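Local coordinates for protein restriction endonuclease EcoP15I, restriction subunit (Escherichia coli, PDB 4ZCF) that is the ATP-dependent helicase-like motor and nuclease subunit that, together with the Mod subunit, cleaves DNA 25-27 base pairs downstream of a 5'-CAGCAG-3' site, at residues C[41-46]-C[105-110]; C[52-57]-C[73-78]; C[166-171]-C[202-207]; C[215-220]-C[243-248]. One frame throughout, in Å; residues are numbered along the deposited sequence.

Contact 1 (C[41-46]-C[105-110])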
loop_
_atom_site.group_PDB
_atom_site.type_symbol
_atom_site.label_atom_id
_atom_site.label_comp_id
_atom_site.label_asym_id
_atom_site.label_seq_id
_atom_site.Cartn_x
_atom_site.Cartn_y
_atom_site.Cartn_z
ATOM N N LEU C 41 19.528 -11.896 -7.887
ATOM C CA LEU C 41 18.155 -12.286 -7.554
ATOM C C LEU C 41 17.972 -13.798 -7.388
ATOM O O LEU C 41 17.092 -14.226 -6.636
ATOM C CB LEU C 41 17.155 -11.754 -8.616
ATOM C CG LEU C 41 17.298 -10.307 -9.122
ATOM C CD1 LEU C 41 17.188 -10.262 -10.586
ATOM C CD2 LEU C 41 16.251 -9.443 -8.575
ATOM N N ALA C 42 18.727 -14.608 -8.141
ATOM C CA ALA C 42 18.567 -16.064 -8.071
ATOM C C ALA C 42 19.547 -16.730 -7.118
ATOM O O ALA C 42 20.558 -16.138 -6.747
ATOM C CB ALA C 42 18.643 -16.691 -9.467
ATOM N N ASN C 43 19.230 -17.963 -6.720
ATOM C CA ASN C 43 20.059 -18.772 -5.837
ATOM C C ASN C 43 21.229 -19.387 -6.601
ATOM O O ASN C 43 21.056 -19.733 -7.773
ATOM C CB ASN C 43 19.240 -19.955 -5.316
ATOM C CG ASN C 43 18.650 -19.856 -3.948
ATOM O OD1 ASN C 43 18.887 -18.929 -3.158
ATOM N ND2 ASN C 43 17.869 -20.855 -3.645
ATOM N N PRO C 44 22.368 -19.695 -5.921
ATOM C CA PRO C 44 23.434 -20.461 -6.593
ATOM C C PRO C 44 22.935 -21.891 -6.854
ATOM O O PRO C 44 22.139 -22.423 -6.067
ATOM C CB PRO C 44 24.568 -20.479 -5.552
ATOM C CG PRO C 44 24.199 -19.440 -4.531
ATOM C CD PRO C 44 22.716 -19.433 -4.507
ATOM N N GLU C 45 23.363 -22.504 -7.965
ATOM C CA GLU C 45 22.967 -23.877 -8.269
ATOM C C GLU C 45 23.879 -24.813 -7.466
ATOM O O GLU C 45 25.081 -24.846 -7.710
ATOM C CB GLU C 45 23.078 -24.148 -9.768
ATOM N N LEU C 46 23.321 -25.503 -6.454
ATOM C CA LEU C 46 24.068 -26.437 -5.604
ATOM C C LEU C 46 24.104 -27.822 -6.260
ATOM O O LEU C 46 23.175 -28.629 -6.099
ATOM C CB LEU C 46 23.500 -26.481 -4.168
ATOM C CG LEU C 46 24.377 -27.159 -3.115
ATOM C CD1 LEU C 46 25.677 -26.381 -2.893
ATOM C CD2 LEU C 46 23.620 -27.327 -1.809
ATOM N N PHE C 105 26.537 -22.798 1.999
ATOM C CA PHE C 105 26.442 -22.636 0.545
ATOM C C PHE C 105 25.954 -21.314 -0.020
ATOM O O PHE C 105 26.017 -21.119 -1.240
ATOM C CB PHE C 105 25.625 -23.798 -0.049
ATOM C CG PHE C 105 25.991 -25.142 0.530
ATOM C CD1 PHE C 105 27.227 -25.725 0.254
ATOM C CD2 PHE C 105 25.113 -25.816 1.373
ATOM C CE1 PHE C 105 27.568 -26.968 0.800
ATOM C CE2 PHE C 105 25.453 -27.063 1.911
ATOM C CZ PHE C 105 26.677 -27.627 1.622
ATOM N N GLY C 106 25.442 -20.440 0.834
ATOM C CA GLY C 106 24.923 -19.151 0.389
ATOM C C GLY C 106 23.601 -19.237 -0.348
ATOM O O GLY C 106 23.340 -18.446 -1.258
ATOM N N ILE C 107 22.759 -20.206 0.038
ATOM C CA ILE C 107 21.404 -20.341 -0.479
ATOM C C ILE C 107 20.635 -19.276 0.341
ATOM O O ILE C 107 20.704 -19.285 1.572
ATOM C CB ILE C 107 20.839 -21.790 -0.312
ATOM C CG1 ILE C 107 21.789 -22.880 -0.892
ATOM C CG2 ILE C 107 19.403 -21.916 -0.859
ATOM C CD1 ILE C 107 21.931 -22.955 -2.454
ATOM N N ASN C 108 20.012 -18.297 -0.342
ATOM C CA ASN C 108 19.342 -17.200 0.360
ATOM C C ASN C 108 17.842 -17.044 0.061
ATOM O O ASN C 108 17.209 -16.111 0.565
ATOM C CB ASN C 108 20.117 -15.881 0.146
ATOM C CG ASN C 108 20.070 -15.343 -1.260
ATOM O OD1 ASN C 108 20.375 -16.042 -2.236
ATOM N ND2 ASN C 108 19.736 -14.063 -1.386
ATOM N N LYS C 109 17.290 -17.940 -0.769
ATOM C CA LYS C 109 15.890 -17.917 -1.172
ATOM C C LYS C 109 15.249 -19.291 -1.030
ATOM O O LYS C 109 15.697 -20.265 -1.638
ATOM C CB LYS C 109 15.723 -17.293 -2.568
ATOM C CG LYS C 109 15.791 -15.769 -2.503
ATOM C CD LYS C 109 15.412 -15.082 -3.773
ATOM C CE LYS C 109 15.827 -13.636 -3.668
ATOM N NZ LYS C 109 15.497 -12.878 -4.915
ATOM N N PHE C 110 14.241 -19.369 -0.146
ATOM C CA PHE C 110 13.541 -20.602 0.217
ATOM C C PHE C 110 12.024 -20.401 0.187
ATOM O O PHE C 110 11.533 -19.341 0.575
ATOM C CB PHE C 110 13.955 -21.048 1.645
ATOM C CG PHE C 110 15.441 -21.133 1.924
ATOM C CD1 PHE C 110 16.163 -20.003 2.298
ATOM C CD2 PHE C 110 16.105 -22.349 1.875
ATOM C CE1 PHE C 110 17.545 -20.078 2.534
ATOM C CE2 PHE C 110 17.481 -22.428 2.132
ATOM C CZ PHE C 110 18.191 -21.293 2.460
#
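In the RecA-like fold of the N-terminal helicase domain, the chain leaves helix 90-105 through G106, whose phi is positive, and turns into strand 109-113 of the parallel sheet. The run 41-46 passes over this corner, its end-to-end direction 137° from that of 105-109. The tight part is buried and polar and centres on N43. Its OD1 accepts from the backbone N of N108 at 3.1 Å, with that donor above the amide plane, and weakly from K109 N. Its ND2 gives to K109 O at 3.0 Å, on a lone pair, and also to K220 O, so four bonds, one of them weak, would hold the rotation. An alanine here would remove all four and would probably leave the entry into strand 109-113 poorly tied to the loop 41-44. The more open side is apolar and ends at F105, which is partly exposed. There L46, its CG anti to the backbone N (chi1 -166°), lays CD2 over one face of the F105 ring, 4.1 Å from the centroid, a CH-pi contact. At the opposite end three backbone oxygens grip K109 NZ: those of F170 and A173, and L41 O at 2.7 Å, on a lone pair.

Contact 2 (C[52-57]-C[73-78])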
loop_
_atom_site.group_PDB
_atom_site.type_symbol
_atom_site.label_atom_id
_atom_site.label_comp_id
_atom_site.label_asym_id
_atom_site.label_seq_id
_atom_site.Cartn_x
_atom_site.Cartn_y
_atom_site.Cartn_z
ATOM N N GLN C 52 28.112 -39.262 -5.071
ATOM C CA GLN C 52 28.332 -38.379 -3.915
ATOM C C GLN C 52 27.070 -38.336 -3.049
ATOM O O GLN C 52 27.114 -38.760 -1.897
ATOM C CB GLN C 52 28.683 -36.955 -4.387
ATOM C CG GLN C 52 30.146 -36.752 -4.778
ATOM C CD GLN C 52 31.075 -36.531 -3.600
ATOM O OE1 GLN C 52 30.653 -36.357 -2.444
ATOM N NE2 GLN C 52 32.373 -36.523 -3.878
ATOM N N TYR C 53 25.932 -37.907 -3.654
ATOM C CA TYR C 53 24.601 -37.802 -3.057
ATOM C C TYR C 53 24.125 -39.161 -2.545
ATOM O O TYR C 53 23.597 -39.232 -1.425
ATOM C CB TYR C 53 23.625 -37.179 -4.076
ATOM C CG TYR C 53 22.189 -37.011 -3.621
ATOM C CD1 TYR C 53 21.819 -35.956 -2.791
ATOM C CD2 TYR C 53 21.180 -37.829 -4.124
ATOM C CE1 TYR C 53 20.486 -35.752 -2.431
ATOM C CE2 TYR C 53 19.845 -37.635 -3.771
ATOM C CZ TYR C 53 19.500 -36.591 -2.929
ATOM O OH TYR C 53 18.183 -36.411 -2.570
ATOM N N TYR C 54 24.375 -40.249 -3.322
ATOM C CA TYR C 54 24.048 -41.608 -2.879
ATOM C C TYR C 54 24.847 -41.929 -1.583
ATOM O O TYR C 54 24.243 -42.348 -0.588
ATOM C CB TYR C 54 24.323 -42.674 -3.981
ATOM C CG TYR C 54 24.097 -44.096 -3.500
ATOM C CD1 TYR C 54 25.108 -44.806 -2.848
ATOM C CD2 TYR C 54 22.848 -44.702 -3.619
ATOM C CE1 TYR C 54 24.870 -46.064 -2.294
ATOM C CE2 TYR C 54 22.611 -45.979 -3.104
ATOM C CZ TYR C 54 23.624 -46.658 -2.445
ATOM O OH TYR C 54 23.386 -47.916 -1.937
ATOM N N ASN C 55 26.194 -41.726 -1.612
ATOM C CA ASN C 55 27.108 -42.016 -0.497
ATOM C C ASN C 55 26.845 -41.181 0.748
ATOM O O ASN C 55 27.010 -41.680 1.866
ATOM C CB ASN C 55 28.562 -41.865 -0.938
ATOM N N ASN C 56 26.447 -39.908 0.556
ATOM C CA ASN C 56 26.140 -38.972 1.639
ATOM C C ASN C 56 24.919 -39.450 2.420
ATOM O O ASN C 56 24.976 -39.478 3.649
ATOM C CB ASN C 56 25.979 -37.544 1.097
ATOM C CG ASN C 56 27.248 -36.932 0.517
ATOM O OD1 ASN C 56 28.313 -37.560 0.428
ATOM N ND2 ASN C 56 27.161 -35.699 0.056
ATOM N N ILE C 57 23.872 -39.942 1.705
ATOM C CA ILE C 57 22.637 -40.473 2.297
ATOM C C ILE C 57 22.890 -41.757 3.067
ATOM O O ILE C 57 22.477 -41.842 4.231
ATOM C CB ILE C 57 21.434 -40.543 1.301
ATOM C CG1 ILE C 57 20.978 -39.116 0.895
ATOM C CG2 ILE C 57 20.241 -41.323 1.897
ATOM C CD1 ILE C 57 20.188 -39.041 -0.351
ATOM N N HIS C 73 15.482 -45.004 0.497
ATOM C CA HIS C 73 16.438 -44.234 -0.308
ATOM C C HIS C 73 16.121 -44.250 -1.800
ATOM O O HIS C 73 15.445 -45.167 -2.271
ATOM C CB HIS C 73 17.893 -44.659 -0.011
ATOM C CG HIS C 73 18.411 -45.796 -0.845
ATOM N ND1 HIS C 73 17.901 -47.083 -0.722
ATOM C CD2 HIS C 73 19.401 -45.805 -1.771
ATOM C CE1 HIS C 73 18.583 -47.820 -1.586
ATOM N NE2 HIS C 73 19.495 -47.096 -2.239
ATOM N N ASN C 74 16.603 -43.219 -2.533
ATOM C CA ASN C 74 16.428 -43.017 -3.982
ATOM C C ASN C 74 17.354 -41.888 -4.485
ATOM O O ASN C 74 17.086 -40.705 -4.241
ATOM C CB ASN C 74 14.955 -42.707 -4.311
ATOM C CG ASN C 74 14.597 -42.648 -5.777
ATOM O OD1 ASN C 74 15.441 -42.468 -6.661
ATOM N ND2 ASN C 74 13.305 -42.755 -6.063
ATOM N N ALA C 75 18.434 -42.260 -5.208
ATOM C CA ALA C 75 19.416 -41.320 -5.786
ATOM C C ALA C 75 18.887 -40.565 -7.019
ATOM O O ALA C 75 19.533 -39.616 -7.469
ATOM C CB ALA C 75 20.709 -42.051 -6.135
ATOM N N LYS C 76 17.732 -40.993 -7.569
ATOM C CA LYS C 76 17.093 -40.346 -8.727
ATOM C C LYS C 76 15.865 -39.504 -8.244
ATOM O O LYS C 76 14.804 -39.515 -8.871
ATOM C CB LYS C 76 16.680 -41.402 -9.759
ATOM N N SER C 77 16.035 -38.787 -7.110
ATOM C CA SER C 77 15.005 -37.986 -6.439
ATOM C C SER C 77 15.682 -36.940 -5.559
ATOM O O SER C 77 16.567 -37.283 -4.772
ATOM C CB SER C 77 14.105 -38.890 -5.590
ATOM O OG SER C 77 13.224 -38.188 -4.730
ATOM N N ASN C 78 15.278 -35.662 -5.704
ATOM C CA ASN C 78 15.843 -34.543 -4.926
ATOM C C ASN C 78 15.055 -34.277 -3.638
ATOM O O ASN C 78 15.266 -33.263 -2.976
ATOM C CB ASN C 78 16.014 -33.267 -5.792
ATOM C CG ASN C 78 14.760 -32.721 -6.457
ATOM O OD1 ASN C 78 13.653 -33.268 -6.375
ATOM N ND2 ASN C 78 14.921 -31.615 -7.156
#
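Helix 50-64 contributes one regular turn, with N56 N bonded to Q52 O, while 73-78 is an irregular loop leading into strand 79-84, the central-sheet strand that runs toward the AMP-binding loop of this P-loop NTPase fold. The backbones come closest at Y54 and A75, whose CA atoms are 5.5 Å apart. Within the loop N74 forms an Asx turn: its OD1 accepts from K76 N at 2.9 Å, in the carbonyl plane. Two consecutive tyrosines reach across from the helix, both with CG anti to the backbone N (chi1 179° for Y53, 175° for Y54). Y54 is the more peripheral. Its CE2 approaches NE2 of H73 at 3.4 Å, rim to rim, planes at 70°, neither ring over the other's face; the polar bonds are made elsewhere, Y54 OH with H68 NE2 and H73 ND1 with S69 O. The CB of A75 lies at the edge of the Y54 ring. Y53 is buried and carries the polar link. One face of its ring takes I57 CD1 of the same helix, 3.6 Å above the plane, and its OH gives a hydrogen bond of 2.9 Å to S77 O, along a lone pair.

Contact 3 (C[166-171]-C[202-207])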
loop_
_atom_site.group_PDB
_atom_site.type_symbol
_atom_site.label_atom_id
_atom_site.label_comp_id
_atom_site.label_asym_id
_atom_site.label_seq_id
_atom_site.Cartn_x
_atom_site.Cartn_y
_atom_site.Cartn_z
ATOM N N ALA C 166 3.811 -10.437 -2.343
ATOM C CA ALA C 166 4.759 -11.343 -1.685
ATOM C C ALA C 166 5.717 -11.952 -2.729
ATOM O O ALA C 166 6.932 -11.853 -2.550
ATOM C CB ALA C 166 4.005 -12.440 -0.961
ATOM N N ILE C 167 5.162 -12.498 -3.847
ATOM C CA ILE C 167 5.909 -13.083 -4.970
ATOM C C ILE C 167 6.826 -12.048 -5.673
ATOM O O ILE C 167 8.036 -12.279 -5.766
ATOM C CB ILE C 167 5.003 -13.933 -5.920
ATOM C CG1 ILE C 167 4.495 -15.189 -5.180
ATOM C CG2 ILE C 167 5.760 -14.346 -7.219
ATOM C CD1 ILE C 167 3.099 -15.515 -5.405
ATOM N N HIS C 168 6.262 -10.891 -6.098
ATOM C CA HIS C 168 7.028 -9.789 -6.693
ATOM C C HIS C 168 8.251 -9.480 -5.804
ATOM O O HIS C 168 9.372 -9.624 -6.268
ATOM C CB HIS C 168 6.153 -8.525 -6.879
ATOM C CG HIS C 168 6.962 -7.287 -7.146
ATOM N ND1 HIS C 168 7.207 -6.356 -6.148
ATOM C CD2 HIS C 168 7.648 -6.922 -8.255
ATOM C CE1 HIS C 168 8.000 -5.446 -6.692
ATOM N NE2 HIS C 168 8.292 -5.745 -7.958
ATOM N N ASP C 169 8.021 -9.143 -4.518
ATOM C CA ASP C 169 9.051 -8.819 -3.519
ATOM C C ASP C 169 10.075 -9.917 -3.260
ATOM O O ASP C 169 11.236 -9.601 -3.042
ATOM C CB ASP C 169 8.400 -8.438 -2.184
ATOM C CG ASP C 169 7.468 -7.236 -2.207
ATOM O OD1 ASP C 169 7.477 -6.488 -3.216
ATOM O OD2 ASP C 169 6.747 -7.032 -1.211
ATOM N N PHE C 170 9.644 -11.195 -3.221
ATOM C CA PHE C 170 10.535 -12.318 -2.960
ATOM C C PHE C 170 11.462 -12.521 -4.159
ATOM O O PHE C 170 12.670 -12.627 -3.980
ATOM C CB PHE C 170 9.733 -13.606 -2.609
ATOM C CG PHE C 170 10.542 -14.891 -2.485
ATOM C CD1 PHE C 170 11.219 -15.195 -1.312
ATOM C CD2 PHE C 170 10.589 -15.808 -3.534
ATOM C CE1 PHE C 170 11.938 -16.389 -1.190
ATOM C CE2 PHE C 170 11.297 -17.010 -3.408
ATOM C CZ PHE C 170 11.984 -17.282 -2.244
ATOM N N VAL C 171 10.888 -12.568 -5.369
ATOM C CA VAL C 171 11.615 -12.733 -6.625
ATOM C C VAL C 171 12.604 -11.544 -6.829
ATOM O O VAL C 171 13.797 -11.772 -7.048
ATOM C CB VAL C 171 10.610 -12.930 -7.805
ATOM C CG1 VAL C 171 11.266 -12.688 -9.161
ATOM C CG2 VAL C 171 9.975 -14.315 -7.758
ATOM N N THR C 202 3.271 -7.037 -16.192
ATOM C CA THR C 202 4.464 -6.861 -15.378
ATOM C C THR C 202 5.458 -8.004 -15.574
ATOM O O THR C 202 5.074 -9.169 -15.615
ATOM C CB THR C 202 3.990 -6.802 -13.906
ATOM O OG1 THR C 202 2.984 -5.789 -13.766
ATOM C CG2 THR C 202 5.112 -6.569 -12.914
ATOM N N GLY C 203 6.732 -7.660 -15.630
ATOM C CA GLY C 203 7.813 -8.627 -15.733
ATOM C C GLY C 203 8.665 -8.619 -14.482
ATOM O O GLY C 203 8.939 -7.553 -13.918
ATOM N N LEU C 204 9.036 -9.820 -14.008
ATOM C CA LEU C 204 9.892 -10.025 -12.843
ATOM C C LEU C 204 11.178 -10.706 -13.319
ATOM O O LEU C 204 11.205 -11.279 -14.409
ATOM C CB LEU C 204 9.226 -10.906 -11.752
ATOM C CG LEU C 204 7.810 -10.587 -11.212
ATOM C CD1 LEU C 204 7.358 -11.666 -10.242
ATOM C CD2 LEU C 204 7.757 -9.257 -10.478
ATOM N N LEU C 205 12.221 -10.684 -12.474
ATOM C CA LEU C 205 13.529 -11.281 -12.717
ATOM C C LEU C 205 14.173 -10.764 -13.996
ATOM O O LEU C 205 14.125 -11.425 -15.042
ATOM C CB LEU C 205 13.493 -12.823 -12.650
ATOM C CG LEU C 205 14.415 -13.428 -11.611
ATOM C CD1 LEU C 205 13.855 -14.689 -11.076
ATOM C CD2 LEU C 205 15.798 -13.657 -12.153
ATOM N N ASP C 206 14.759 -9.556 -13.901
ATOM C CA ASP C 206 15.416 -8.857 -15.012
ATOM C C ASP C 206 14.435 -8.755 -16.207
ATOM O O ASP C 206 14.787 -9.030 -17.365
ATOM C CB ASP C 206 16.778 -9.520 -15.362
ATOM C CG ASP C 206 17.605 -8.814 -16.421
ATOM O OD1 ASP C 206 17.449 -7.576 -16.574
ATOM O OD2 ASP C 206 18.396 -9.501 -17.113
ATOM N N ASN C 207 13.166 -8.394 -15.868
ATOM C CA ASN C 207 12.011 -8.222 -16.754
ATOM C C ASN C 207 11.809 -9.384 -17.744
ATOM O O ASN C 207 11.600 -9.156 -18.938
ATOM C CB ASN C 207 12.102 -6.872 -17.466
ATOM C CG ASN C 207 10.833 -6.461 -18.170
ATOM O OD1 ASN C 207 9.719 -6.718 -17.710
ATOM N ND2 ASN C 207 10.982 -5.844 -19.318
#
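The imidazole of H168 meets the 202-207 loop edge-on: L204 CD2 lies in the ring plane, 3.2 Å from H168 CD2, and neither face of the ring is covered by that loop. Along the rim ND1 gives a hydrogen bond to OD1 of the next residue, D169, at 2.9 Å. This bond is bent, with 142° at the hydrogen, and the carboxylate oxygen sits 24° out of the ring plane. CG of H168 is anti to the backbone N (chi1 165°), which sends the ring off the flank of the helix. The nearest side-chain atom of H168 is about 3 Å from a bound manganese ion, consistent with ligation, and E213 of a neighbouring subunit packs on the same side chain. With ND1 bonded to D169, the carboxylate would probably make the imidazole a better donor to a cation. An alanine here would remove the ring and is likely to weaken the manganese site while taking away the edge against which L204 rests. The helix is the one in the beta-alpha-beta crossover between parallel strands 143-148 and 180-186, and the loop covers its flank without any hydrogen bond between the two segments. L204 wedges in, its CD1 4.3 Å from I167 CG2. One turn beyond H168, V171 has CG1 anti to the backbone N and inserts it between the two leucines, at 3.7 Å from L204 CB and 3.8 Å from L205 CD1. L205 has positive phi, and its backbone N bonds to E172 OE2.

Contact 4 (C[215-220]-C[243-248])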
loop_
_atom_site.group_PDB
_atom_site.type_symbol
_atom_site.label_atom_id
_atom_site.label_comp_id
_atom_site.label_asym_id
_atom_site.label_seq_id
_atom_site.Cartn_x
_atom_site.Cartn_y
_atom_site.Cartn_z
ATOM N N ALA C 215 8.572 -17.062 -12.595
ATOM C CA ALA C 215 9.425 -16.163 -11.835
ATOM C C ALA C 215 10.038 -16.898 -10.632
ATOM O O ALA C 215 11.229 -16.710 -10.368
ATOM C CB ALA C 215 8.638 -14.960 -11.377
ATOM N N LEU C 216 9.244 -17.762 -9.934
ATOM C CA LEU C 216 9.703 -18.536 -8.774
ATOM C C LEU C 216 10.622 -19.672 -9.181
ATOM O O LEU C 216 11.613 -19.931 -8.493
ATOM C CB LEU C 216 8.543 -19.044 -7.917
ATOM C CG LEU C 216 7.716 -17.981 -7.169
ATOM C CD1 LEU C 216 6.317 -18.437 -6.960
ATOM C CD2 LEU C 216 8.331 -17.623 -5.853
ATOM N N ARG C 217 10.324 -20.327 -10.320
ATOM C CA ARG C 217 11.161 -21.396 -10.860
ATOM C C ARG C 217 12.590 -20.874 -11.146
ATOM O O ARG C 217 13.559 -21.517 -10.741
ATOM C CB ARG C 217 10.517 -22.010 -12.105
ATOM C CG ARG C 217 11.347 -23.143 -12.707
ATOM C CD ARG C 217 10.954 -23.493 -14.120
ATOM N NE ARG C 217 9.569 -23.965 -14.212
ATOM C CZ ARG C 217 8.610 -23.351 -14.898
ATOM N NH1 ARG C 217 8.872 -22.232 -15.561
ATOM N NH2 ARG C 217 7.387 -23.856 -14.937
ATOM N N ALA C 218 12.703 -19.680 -11.779
ATOM C CA ALA C 218 13.954 -18.996 -12.148
ATOM C C ALA C 218 14.846 -18.580 -10.964
ATOM O O ALA C 218 16.051 -18.348 -11.148
ATOM C CB ALA C 218 13.646 -17.787 -13.009
ATOM N N VAL C 219 14.249 -18.455 -9.765
ATOM C CA VAL C 219 14.937 -18.094 -8.523
ATOM C C VAL C 219 15.797 -19.300 -8.021
ATOM O O VAL C 219 16.706 -19.114 -7.201
ATOM C CB VAL C 219 13.879 -17.565 -7.507
ATOM C CG1 VAL C 219 14.130 -18.020 -6.075
ATOM C CG2 VAL C 219 13.759 -16.053 -7.588
ATOM N N LYS C 220 15.541 -20.514 -8.586
ATOM C CA LYS C 220 16.179 -21.797 -8.276
ATOM C C LYS C 220 15.972 -22.057 -6.784
ATOM O O LYS C 220 16.901 -21.906 -5.998
ATOM C CB LYS C 220 17.667 -21.825 -8.706
ATOM C CG LYS C 220 17.902 -21.710 -10.210
ATOM C CD LYS C 220 19.360 -21.342 -10.487
ATOM C CE LYS C 220 19.559 -20.611 -11.798
ATOM N NZ LYS C 220 20.628 -19.576 -11.698
ATOM N N LYS C 243 6.072 -27.778 -10.659
ATOM C CA LYS C 243 6.238 -26.712 -11.650
ATOM C C LYS C 243 7.387 -25.740 -11.328
ATOM O O LYS C 243 7.850 -25.045 -12.236
ATOM C CB LYS C 243 4.938 -25.908 -11.799
ATOM C CG LYS C 243 3.849 -26.527 -12.656
ATOM C CD LYS C 243 2.572 -25.686 -12.539
ATOM C CE LYS C 243 1.456 -26.205 -13.400
ATOM N NZ LYS C 243 0.131 -25.728 -12.923
ATOM N N PHE C 244 7.814 -25.650 -10.046
ATOM C CA PHE C 244 8.899 -24.747 -9.623
ATOM C C PHE C 244 10.300 -25.241 -9.972
ATOM O O PHE C 244 11.257 -24.485 -9.790
ATOM C CB PHE C 244 8.837 -24.455 -8.114
ATOM C CG PHE C 244 7.619 -23.710 -7.643
ATOM C CD1 PHE C 244 7.221 -22.532 -8.264
ATOM C CD2 PHE C 244 6.897 -24.156 -6.542
ATOM C CE1 PHE C 244 6.088 -21.847 -7.830
ATOM C CE2 PHE C 244 5.779 -23.463 -6.097
ATOM C CZ PHE C 244 5.378 -22.314 -6.744
ATOM N N ASN C 245 10.432 -26.516 -10.410
ATOM C CA ASN C 245 11.701 -27.178 -10.714
ATOM C C ASN C 245 12.754 -26.812 -9.652
ATOM O O ASN C 245 13.805 -26.195 -9.942
ATOM C CB ASN C 245 12.148 -26.957 -12.181
ATOM C CG ASN C 245 11.186 -27.564 -13.196
ATOM O OD1 ASN C 245 10.476 -26.856 -13.926
ATOM N ND2 ASN C 245 11.104 -28.891 -13.241
ATOM N N ALA C 246 12.368 -27.103 -8.387
ATOM C CA ALA C 246 13.128 -26.822 -7.175
ATOM C C ALA C 246 14.448 -27.603 -7.135
ATOM O O ALA C 246 14.519 -28.724 -7.654
ATOM C CB ALA C 246 12.285 -27.147 -5.962
ATOM N N GLN C 247 15.496 -27.001 -6.531
ATOM C CA GLN C 247 16.808 -27.643 -6.434
ATOM C C GLN C 247 16.714 -28.924 -5.633
ATOM O O GLN C 247 17.197 -29.953 -6.099
ATOM C CB GLN C 247 17.877 -26.695 -5.862
ATOM C CG GLN C 247 18.457 -25.722 -6.878
ATOM C CD GLN C 247 19.451 -24.780 -6.242
ATOM O OE1 GLN C 247 20.597 -25.132 -5.965
ATOM N NE2 GLN C 247 19.044 -23.551 -6.010
ATOM N N TYR C 248 16.060 -28.860 -4.446
ATOM C CA TYR C 248 15.844 -29.950 -3.480
ATOM C C TYR C 248 14.616 -29.646 -2.642
ATOM O O TYR C 248 14.366 -28.483 -2.316
ATOM C CB TYR C 248 17.052 -30.104 -2.527
ATOM C CG TYR C 248 18.292 -30.654 -3.190
ATOM C CD1 TYR C 248 19.226 -29.807 -3.782
ATOM C CD2 TYR C 248 18.540 -32.022 -3.220
ATOM C CE1 TYR C 248 20.347 -30.310 -4.436
ATOM C CE2 TYR C 248 19.660 -32.537 -3.868
ATOM C CZ TYR C 248 20.560 -31.675 -4.474
ATOM O OH TYR C 248 21.660 -32.168 -5.122
#
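R217 leaves the last clear turn of helix 212-217 with CG anti to the backbone N and runs alongside the N245 side chain. Its CB and then its CG pass the carbonyl of F244, CG lying 3.2 Å from F244 O; the R217 CA also makes a CA-H...O contact to this oxygen. CD lies 3.4 Å from N245 OD1. The chain then bends at chi3 (-62°), and NE meets two acceptors, K243 O at 2.8 Å and N245 OD1 at 3.0 Å. NH2 shares the K243 carbonyl at 3.0 Å. All three bonds are weak by their angles at hydrogen; the strongest polar partner of the guanidinium is D214, in a salt bridge to NH1. A second, straighter link lies at the end of the type I turn R217-K220. There Q247 holds its amide NE2 2.7 Å from K220 O, although the donor stands 52° out of the carbonyl plane; the same NE2 bonds weakly to P44 O. L216 and F244 lie side by side, CD1 to CE1 3.5 Å. The end of helix 212-217 with its turn, and the loop 243-248, lead into strands 222-226 and 248-253, adjacent and parallel in the central sheet. F244 also rests on I223 of the first strand, while L216 packs on I167 and F170 of helix 165-172.

All four contacts lie around the parallel sheet of the first RecA-like domain. Contacts 1 and 3 are buried, contact 4 partly so, and contact 2 lies at the surface. Contact 1 joins side-chain-to-backbone hydrogen bonds with an apolar end; contact 2 has one tyrosine-to-carbonyl bond and ring rims; contact 3 is apolar; contact 4 has weak guanidinium bonds and one amide bond. Contacts 1 and 4 are also bonded to each other, L46 N lying 2.8 Å from Q247 OE1. Contacts 3 and 4 meet by packing without a polar bond, L205 against A215 and A218, F170 against L216. Contact 2, nested in the chain inside contact 1 without touching it, reaches contact 4 through N78 and the Q247 carbonyl.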